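Local atomic coordinates of alpha-glucosidase (PDB entry 6PNR), a protein that probably hydrolyses alpha-glycosidic bonds as a family 31 glycoside hydrolase, acting as a sulfoquinovosidase that releases sulfoquinovose from sulfolipid-derived glycosides. Residues D549-L554 with E660-Y665. Residue numbers count along the deposited sequence, not the author numbering.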
ATOM      1  N   ASP A 549     -27.101  30.265 -20.789  1.00 26.24           N
ATOM      2  CA  ASP A 549     -28.168  30.443 -21.772  1.00 31.30           C
ATOM      3  C   ASP A 549     -28.351  29.180 -22.604  1.00 30.16           C
ATOM      4  O   ASP A 549     -29.483  28.732 -22.805  1.00 34.02           O
ATOM      5  CB  ASP A 549     -27.874  31.653 -22.664  1.00 30.58           C
ATOM      6  CG  ASP A 549     -29.073  32.063 -23.528  1.00 38.38           C
ATOM      7  OD1 ASP A 549     -30.219  31.711 -23.184  1.00 34.06           O
ATOM      8  OD2 ASP A 549     -28.860  32.744 -24.554  1.00 38.70           O
ATOM      9  N   VAL A 550     -27.251  28.560 -23.044  1.00 30.77           N
ATOM     10  CA  VAL A 550     -27.350  27.286 -23.754  1.00 32.32           C
ATOM     11  C   VAL A 550     -28.100  26.260 -22.912  1.00 32.72           C
ATOM     12  O   VAL A 550     -28.974  25.541 -23.415  1.00 31.81           O
ATOM     13  CB  VAL A 550     -25.953  26.778 -24.157  1.00 29.07           C
ATOM     14  CG1 VAL A 550     -26.033  25.343 -24.653  1.00 30.55           C
ATOM     15  CG2 VAL A 550     -25.359  27.669 -25.234  1.00 28.11           C
ATOM     16  N   TYR A 551     -27.772  26.173 -21.619  1.00 30.17           N
ATOM     17  CA  TYR A 551     -28.483  25.253 -20.735  1.00 27.09           C
ATOM     18  C   TYR A 551     -29.984  25.522 -20.749  1.00 28.33           C
ATOM     19  O   TYR A 551     -30.782  24.586 -20.870  1.00 27.67           O
ATOM     20  CB  TYR A 551     -27.915  25.354 -19.313  1.00 27.71           C
ATOM     21  CG  TYR A 551     -28.728  24.668 -18.234  1.00 22.75           C
ATOM     22  CD1 TYR A 551     -28.645  23.292 -18.030  1.00 28.93           C
ATOM     23  CD2 TYR A 551     -29.550  25.407 -17.392  1.00 24.42           C
ATOM     24  CE1 TYR A 551     -29.373  22.675 -17.021  1.00 27.40           C
ATOM     25  CE2 TYR A 551     -30.276  24.803 -16.392  1.00 26.95           C
ATOM     26  CZ  TYR A 551     -30.191  23.441 -16.212  1.00 27.20           C
ATOM     27  OH  TYR A 551     -30.922  22.862 -15.205  1.00 28.83           O
ATOM     28  N   THR A 552     -30.392  26.791 -20.667  1.00 26.66           N
ATOM     29  CA  THR A 552     -31.829  27.071 -20.708  1.00 30.06           C
ATOM     30  C   THR A 552     -32.430  26.740 -22.072  1.00 31.38           C
ATOM     31  O   THR A 552     -33.571  26.281 -22.146  1.00 29.19           O
ATOM     32  CB  THR A 552     -32.119  28.526 -20.339  1.00 32.13           C
ATOM     33  OG1 THR A 552     -31.546  29.407 -21.317  1.00 32.35           O
ATOM     34  CG2 THR A 552     -31.564  28.841 -18.950  1.00 29.31           C
ATOM     35  N   MET A 553     -31.688  26.959 -23.161  1.00 30.55           N
ATOM     36  CA  MET A 553     -32.206  26.612 -24.482  1.00 34.54           C
ATOM     37  C   MET A 553     -32.388  25.104 -24.636  1.00 33.20           C
ATOM     38  O   MET A 553     -33.319  24.656 -25.324  1.00 29.10           O
ATOM     39  CB  MET A 553     -31.275  27.169 -25.565  1.00 29.20           C
ATOM     40  CG  MET A 553     -31.235  28.686 -25.587  1.00 29.26           C
ATOM     41  SD  MET A 553     -29.981  29.321 -26.714  1.00 32.95           S
ATOM     42  CE  MET A 553     -30.713  28.885 -28.301  1.00 35.20           C
ATOM     43  N   LEU A 554     -31.530  24.311 -23.989  1.00 29.09           N
ATOM     44  CA  LEU A 554     -31.646  22.858 -24.039  1.00 31.08           C
ATOM     45  C   LEU A 554     -32.800  22.335 -23.194  1.00 29.13           C
ATOM     46  O   LEU A 554     -33.235  21.196 -23.409  1.00 28.95           O
ATOM     47  CB  LEU A 554     -30.341  22.197 -23.560  1.00 28.82           C
ATOM     48  CG  LEU A 554     -29.088  22.276 -24.441  1.00 28.64           C
ATOM     49  CD1 LEU A 554     -27.834  21.938 -23.648  1.00 29.08           C
ATOM     50  CD2 LEU A 554     -29.215  21.331 -25.632  1.00 29.43           C
ATOM     51  N   GLU A 660     -31.140  26.246 -33.335  1.00 33.03           N
ATOM     52  CA  GLU A 660     -31.193  27.576 -32.743  1.00 34.61           C
ATOM     53  C   GLU A 660     -29.949  27.847 -31.907  1.00 41.70           C
ATOM     54  O   GLU A 660     -29.425  28.968 -31.904  1.00 37.97           O
ATOM     55  CB  GLU A 660     -32.444  27.736 -31.883  1.00 42.47           C
ATOM     56  CG  GLU A 660     -33.744  27.676 -32.640  1.00 50.61           C
ATOM     57  CD  GLU A 660     -34.949  27.819 -31.726  1.00 64.37           C
ATOM     58  OE1 GLU A 660     -34.749  28.014 -30.507  1.00 60.54           O
ATOM     59  OE2 GLU A 660     -36.092  27.738 -32.227  1.00 71.11           O
ATOM     60  N   ILE A 661     -29.454  26.826 -31.199  1.00 34.81           N
ATOM     61  CA  ILE A 661     -28.229  26.987 -30.412  1.00 36.10           C
ATOM     62  C   ILE A 661     -27.042  27.276 -31.325  1.00 32.70           C
ATOM     63  O   ILE A 661     -26.244  28.183 -31.061  1.00 38.72           O
ATOM     64  CB  ILE A 661     -27.983  25.740 -29.540  1.00 36.14           C
ATOM     65  CG1 ILE A 661     -29.104  25.591 -28.497  1.00 32.09           C
ATOM     66  CG2 ILE A 661     -26.584  25.788 -28.898  1.00 34.61           C
ATOM     67  CD1 ILE A 661     -29.093  24.251 -27.790  1.00 33.82           C
ATOM     68  N   ARG A 662     -26.904  26.511 -32.412  1.00 32.81           N
ATOM     69  CA  ARG A 662     -25.817  26.778 -33.350  1.00 39.76           C
ATOM     70  C   ARG A 662     -25.931  28.174 -33.935  1.00 39.22           C
ATOM     71  O   ARG A 662     -24.934  28.900 -34.033  1.00 42.72           O
ATOM     72  CB  ARG A 662     -25.781  25.754 -34.484  1.00 39.46           C
ATOM     73  CG  ARG A 662     -24.678  26.100 -35.505  1.00 41.81           C
ATOM     74  CD  ARG A 662     -24.413  25.013 -36.533  1.00 46.77           C
ATOM     75  NE  ARG A 662     -25.609  24.623 -37.275  1.00 52.85           N
ATOM     76  CZ  ARG A 662     -26.332  23.538 -36.999  1.00 59.99           C
ATOM     77  NH1 ARG A 662     -25.973  22.746 -35.991  1.00 49.85           N
ATOM     78  NH2 ARG A 662     -27.410  23.242 -37.721  1.00 52.35           N
ATOM     79  N   GLU A 663     -27.141  28.576 -34.315  1.00 37.67           N
ATOM     80  CA  GLU A 663     -27.315  29.909 -34.879  1.00 44.84           C
ATOM     81  C   GLU A 663     -26.892  30.982 -33.890  1.00 40.45           C
ATOM     82  O   GLU A 663     -26.199  31.937 -34.258  1.00 42.97           O
ATOM     83  CB  GLU A 663     -28.767  30.117 -35.297  1.00 46.23           C
ATOM     84  CG  GLU A 663     -28.993  31.382 -36.104  1.00 54.02           C
ATOM     85  CD  GLU A 663     -29.599  31.086 -37.458  1.00 62.48           C
ATOM     86  OE1 GLU A 663     -30.620  30.362 -37.505  1.00 64.17           O
ATOM     87  OE2 GLU A 663     -29.044  31.558 -38.474  1.00 62.87           O
ATOM     88  N   LYS A 664     -27.290  30.837 -32.626  1.00 40.54           N
ATOM     89  CA  LYS A 664     -27.033  31.885 -31.646  1.00 36.96           C
ATOM     90  C   LYS A 664     -25.595  31.862 -31.136  1.00 35.10           C
ATOM     91  O   LYS A 664     -24.992  32.920 -30.924  1.00 35.87           O
ATOM     92  CB  LYS A 664     -28.005  31.758 -30.474  1.00 36.90           C
ATOM     93  CG  LYS A 664     -28.047  33.009 -29.608  1.00 37.59           C
ATOM     94  CD  LYS A 664     -29.105  32.934 -28.526  1.00 39.61           C
ATOM     95  CE  LYS A 664     -29.162  34.246 -27.751  1.00 44.53           C
ATOM     96  NZ  LYS A 664     -30.009  34.131 -26.531  1.00 46.07           N
ATOM     97  N   TYR A 665     -25.020  30.676 -30.945  1.00 37.87           N
ATOM     98  CA  TYR A 665     -23.781  30.550 -30.189  1.00 38.88           C
ATOM     99  C   TYR A 665     -22.739  29.682 -30.884  1.00 41.19           C
ATOM    100  O   TYR A 665     -21.691  29.398 -30.290  1.00 37.32           O
ATOM    101  CB  TYR A 665     -24.087  29.988 -28.800  1.00 35.58           C
ATOM    102  CG  TYR A 665     -24.776  30.958 -27.857  1.00 34.65           C
ATOM    103  CD1 TYR A 665     -24.250  32.231 -27.622  1.00 33.87           C
ATOM    104  CD2 TYR A 665     -25.934  30.592 -27.177  1.00 35.14           C
ATOM    105  CE1 TYR A 665     -24.865  33.107 -26.737  1.00 33.60           C
ATOM    106  CE2 TYR A 665     -26.559  31.468 -26.298  1.00 34.88           C
ATOM    107  CZ  TYR A 665     -26.015  32.721 -26.082  1.00 33.63           C
ATOM    108  OH  TYR A 665     -26.626  33.582 -25.213  1.00 31.43           O
TER
HETATM  109  O   HOH W   1     -32.130  32.236 -25.042  1.00 39.02           O
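A single carboxylate, that of Asp549, gathers nearly all the polar groups joining these two helices. Its OD2 accepts from Lys664 NZ at 2.7 Å, a salt bridge, and from Tyr665 OH in a very short 2.5 Å hydrogen bond. OD1 of Asp549 accepts a 2.7 Å hydrogen bond from the oxygen of a water, which in turn accepts a weak 3.2 Å bond from Lys664 NZ, while Asp549 OD1 also forms a salt bridge with Lys266, so both carboxylate oxygens are satisfied. Thr552 OG1 turns back on its own helix and donates to Asp549 O at 2.6 Å, an acceptor shared with Met553 N at 2.9 Å. Arg546, earlier on helix 538-568, donates a hydrogen bond to the carbonyl oxygen of Tyr665. Beside this polar cluster the interface is apolar. Met553 fits as a knob among Glu660, Ile661, Lys664 and Tyr665, its SD making an oblique Met-aromatic contact 5.2 Å from the Tyr665 ring centroid. Val550 CG2 meets Tyr665 CD2 at 3.6 Å, and Leu554 CD2 reaches Ile661 CD1 at the same distance. With axes 10.8 Å apart and directions 160° apart, this is a near-antiparallel helix pair that packs the chain's last helix, 655-665, against helix 538-568 of the family 31 TIM-barrel region.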